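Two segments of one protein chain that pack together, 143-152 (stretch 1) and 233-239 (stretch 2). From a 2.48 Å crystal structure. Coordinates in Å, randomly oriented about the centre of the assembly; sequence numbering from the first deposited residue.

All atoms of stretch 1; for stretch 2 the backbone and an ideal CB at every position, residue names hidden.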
# COMPACT_ATOMS: atom_id res chain seq x y z
N LEU A 143 -10.28 -7.27 12.87
CA LEU A 143 -10.65 -7.12 11.50
C LEU A 143 -10.86 -5.69 11.13
O LEU A 143 -10.40 -5.24 10.12
CB LEU A 143 -11.95 -7.86 11.25
CG LEU A 143 -12.42 -8.15 9.84
CD1 LEU A 143 -13.50 -9.18 9.86
CD2 LEU A 143 -12.97 -6.94 9.16
N ALA A 144 -11.60 -5.01 11.96
CA ALA A 144 -11.90 -3.63 11.77
C ALA A 144 -10.65 -2.81 11.78
O ALA A 144 -10.50 -1.93 11.00
CB ALA A 144 -12.84 -3.16 12.85
N PHE A 145 -9.77 -3.10 12.70
CA PHE A 145 -8.55 -2.37 12.81
C PHE A 145 -7.63 -2.50 11.62
O PHE A 145 -6.94 -1.60 11.29
CB PHE A 145 -7.83 -2.72 14.09
CG PHE A 145 -6.87 -1.67 14.54
CD1 PHE A 145 -7.30 -0.58 15.22
CD2 PHE A 145 -5.53 -1.80 14.27
CE1 PHE A 145 -6.43 0.39 15.61
CE2 PHE A 145 -4.65 -0.84 14.68
CZ PHE A 145 -5.11 0.25 15.35
N GLU A 146 -7.63 -3.65 11.00
CA GLU A 146 -6.81 -3.91 9.85
C GLU A 146 -7.23 -3.02 8.72
O GLU A 146 -6.42 -2.45 8.07
CB GLU A 146 -6.96 -5.35 9.45
CG GLU A 146 -5.87 -5.88 8.59
CD GLU A 146 -6.15 -7.27 8.16
OE1 GLU A 146 -7.25 -7.51 7.72
OE2 GLU A 146 -5.28 -8.12 8.27
N ARG A 147 -8.52 -2.92 8.51
CA ARG A 147 -9.07 -2.00 7.57
C ARG A 147 -8.80 -0.55 7.89
O ARG A 147 -8.56 0.22 7.02
CB ARG A 147 -10.58 -2.16 7.51
CG ARG A 147 -11.12 -3.54 7.35
CD ARG A 147 -10.75 -4.11 6.02
NE ARG A 147 -11.00 -5.52 5.94
CZ ARG A 147 -12.13 -6.03 5.51
NH1 ARG A 147 -13.11 -5.26 5.16
NH2 ARG A 147 -12.26 -7.31 5.45
N PHE A 148 -8.89 -0.19 9.15
CA PHE A 148 -8.74 1.18 9.56
C PHE A 148 -7.35 1.62 9.28
O PHE A 148 -7.13 2.68 8.78
CB PHE A 148 -9.08 1.31 11.05
CG PHE A 148 -8.54 2.52 11.71
CD1 PHE A 148 -9.13 3.74 11.52
CD2 PHE A 148 -7.46 2.44 12.53
CE1 PHE A 148 -8.64 4.85 12.13
CE2 PHE A 148 -6.95 3.54 13.14
CZ PHE A 148 -7.55 4.74 12.95
N LYS A 149 -6.42 0.76 9.60
CA LYS A 149 -5.03 0.98 9.36
C LYS A 149 -4.66 1.11 7.90
O LYS A 149 -3.89 1.94 7.57
CB LYS A 149 -4.19 -0.10 10.03
CG LYS A 149 -2.77 0.32 10.29
CD LYS A 149 -2.12 -0.43 11.41
CE LYS A 149 -0.62 -0.48 11.28
NZ LYS A 149 -0.16 -1.75 10.69
N ALA A 150 -5.24 0.30 7.03
CA ALA A 150 -5.03 0.47 5.63
C ALA A 150 -5.50 1.82 5.06
O ALA A 150 -4.82 2.43 4.30
CB ALA A 150 -5.65 -0.67 4.89
N ALA A 151 -6.69 2.25 5.43
CA ALA A 151 -7.18 3.56 5.08
C ALA A 151 -6.39 4.71 5.69
O ALA A 151 -6.23 5.72 5.07
CB ALA A 151 -8.64 3.68 5.40
N ALA A 152 -5.93 4.56 6.90
CA ALA A 152 -5.12 5.55 7.56
C ALA A 152 -3.72 5.79 7.02
O ALA A 152 -3.16 6.82 7.24
CB ALA A 152 -5.10 5.31 9.04
N UNK A 233 -9.95 13.49 4.47
CA UNK A 233 -10.83 12.97 5.48
C UNK A 233 -11.36 11.66 4.98
O UNK A 233 -11.99 11.63 3.99
CB UNK A 233 -11.96 13.95 5.81
N UNK A 234 -11.07 10.58 5.68
CA UNK A 234 -11.55 9.27 5.30
C UNK A 234 -12.47 8.76 6.36
O UNK A 234 -12.11 8.70 7.46
CB UNK A 234 -10.39 8.29 5.07
N UNK A 235 -13.67 8.37 5.99
CA UNK A 235 -14.60 7.79 6.91
C UNK A 235 -14.93 6.36 6.50
O UNK A 235 -15.22 6.13 5.38
CB UNK A 235 -15.87 8.64 6.99
N UNK A 236 -14.87 5.42 7.43
CA UNK A 236 -15.15 4.01 7.17
C UNK A 236 -16.35 3.51 7.92
O UNK A 236 -16.57 3.90 9.00
CB UNK A 236 -13.94 3.15 7.53
N UNK A 237 -17.12 2.65 7.29
CA UNK A 237 -18.19 1.98 7.96
C UNK A 237 -18.04 0.51 7.77
O UNK A 237 -18.01 0.05 6.68
CB UNK A 237 -19.55 2.46 7.46
N UNK A 238 -17.92 -0.23 8.86
CA UNK A 238 -17.76 -1.66 8.80
C UNK A 238 -18.75 -2.38 9.65
O UNK A 238 -18.92 -2.06 10.78
CB UNK A 238 -16.34 -2.05 9.22
N UNK A 239 -19.35 -3.40 9.09
CA UNK A 239 -20.26 -4.22 9.82
C UNK A 239 -19.59 -5.53 10.16
O UNK A 239 -19.10 -6.22 9.32
CB UNK A 239 -21.55 -4.45 9.03

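The strand 233-239 runs nearly antiparallel to the helix, at 162° between their N-to-C directions, with the axes 9.5 Å apart at closest approach. Its alternation sets the first rule: every second CB looks at the helix.

Position 233 has nothing of the helix within reach of its ideal CB, so stretch 1 places no demand on it, and a polar or charged residue would do. It is Glu 233.

Position 234 points toward the helix, and its ideal CB lies 4.9 Å from Ala 151 O. Ala 151 O and Ala 152 O lie in the last turn of stretch 1, on the side near position 234, and offer acceptors to a donor that can reach them. A long donor such as arginine or lysine, or perhaps glutamine, would suit; a short aliphatic chain could not donate to them. The deposited residue is Arg 234. With chi1 m and chi2 p, it brings its guanidinium edge to the two carbonyls: Arg 234 NE makes a weak hydrogen bond of 3.4 Å to Ala 151 O, and Arg 234 NH2 lies 3.1 Å from Ala 152 O.

Position 235 turns its CB away from the helix, leaving the choice to other surroundings. It is Arg 235, whose guanidinium is hydrogen-bonded elsewhere in the structure.

Position 236 points toward the helix again, yet its ideal CB has no atom of stretch 1 within 5.5 Å. The gap calls for a side chain with some reach. The methyl of Ala 151 offers an apolar contact, and the nearby Arg 147 O already accepts from Ala 151 N in the helix, so an apolar chain suits: leucine, methionine, perhaps isoleucine. Leu 236 fills it. Its CD1 packs 3.7 Å from Ala 151 CB, while its CD2 rests 3.8 Å from Arg 147 O and 4.2 Å from Phe 148 CA.

Position 238 faces the helix beside Ala 144, whose CB is 5.2 Å from the ideal CB. The small methyl and the aliphatic stem of Arg 147 offer a nonpolar surface for leucine, isoleucine or methionine. Leu 238 has the largest covered area in the strand. Its CD1 reaches Ala 144 CA at 3.9 Å and Ala 144 CB at 4.1 Å; its CD2 lies 3.9 Å from Arg 147 CG, using that arginine's carbon chain as an apolar wall.

Positions 237 and 239 are out of reach of the helix, so stretch 1 does not select their side chains and almost any strand-compatible residue could stand there; they are Lys 237 and Tyr 239.

Stretch 2, residues 233-239: ERRLKLY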
# COMPACT_ATOMS: atom_id res chain seq x y z
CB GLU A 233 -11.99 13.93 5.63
CG GLU A 233 -12.64 14.04 7.00
CD GLU A 233 -13.63 15.20 7.10
OE1 GLU A 233 -13.56 16.13 6.30
OE2 GLU A 233 -14.49 15.21 7.98
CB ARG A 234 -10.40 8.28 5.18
CG ARG A 234 -9.29 8.63 4.24
CD ARG A 234 -8.37 9.65 4.84
NE ARG A 234 -7.17 9.03 5.31
CZ ARG A 234 -6.30 9.62 6.08
NH1 ARG A 234 -6.48 10.84 6.47
NH2 ARG A 234 -5.25 8.98 6.43
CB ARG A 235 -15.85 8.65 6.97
CG ARG A 235 -15.51 10.10 7.11
CD ARG A 235 -16.71 10.99 7.21
NE ARG A 235 -17.57 10.55 8.26
CZ ARG A 235 -17.59 11.04 9.48
NH1 ARG A 235 -16.79 12.01 9.84
NH2 ARG A 235 -18.42 10.51 10.34
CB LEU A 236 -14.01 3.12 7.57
CG LEU A 236 -12.98 2.83 6.53
CD1 LEU A 236 -12.21 4.10 6.35
CD2 LEU A 236 -12.09 1.74 7.04
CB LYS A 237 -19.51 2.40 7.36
CG LYS A 237 -20.63 2.33 8.35
CD LYS A 237 -21.94 2.71 7.74
CE LYS A 237 -22.16 4.19 7.88
NZ LYS A 237 -23.57 4.55 8.14
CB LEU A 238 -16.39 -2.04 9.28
CG LEU A 238 -15.23 -1.55 8.49
CD1 LEU A 238 -14.05 -1.34 9.41
CD2 LEU A 238 -14.93 -2.59 7.44
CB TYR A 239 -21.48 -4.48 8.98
CG TYR A 239 -22.29 -3.26 8.75
CD1 TYR A 239 -23.22 -2.86 9.67
CD2 TYR A 239 -22.14 -2.50 7.63
CE1 TYR A 239 -23.97 -1.76 9.48
CE2 TYR A 239 -22.88 -1.39 7.43
CZ TYR A 239 -23.80 -1.03 8.36
OH TYR A 239 -24.54 0.08 8.17
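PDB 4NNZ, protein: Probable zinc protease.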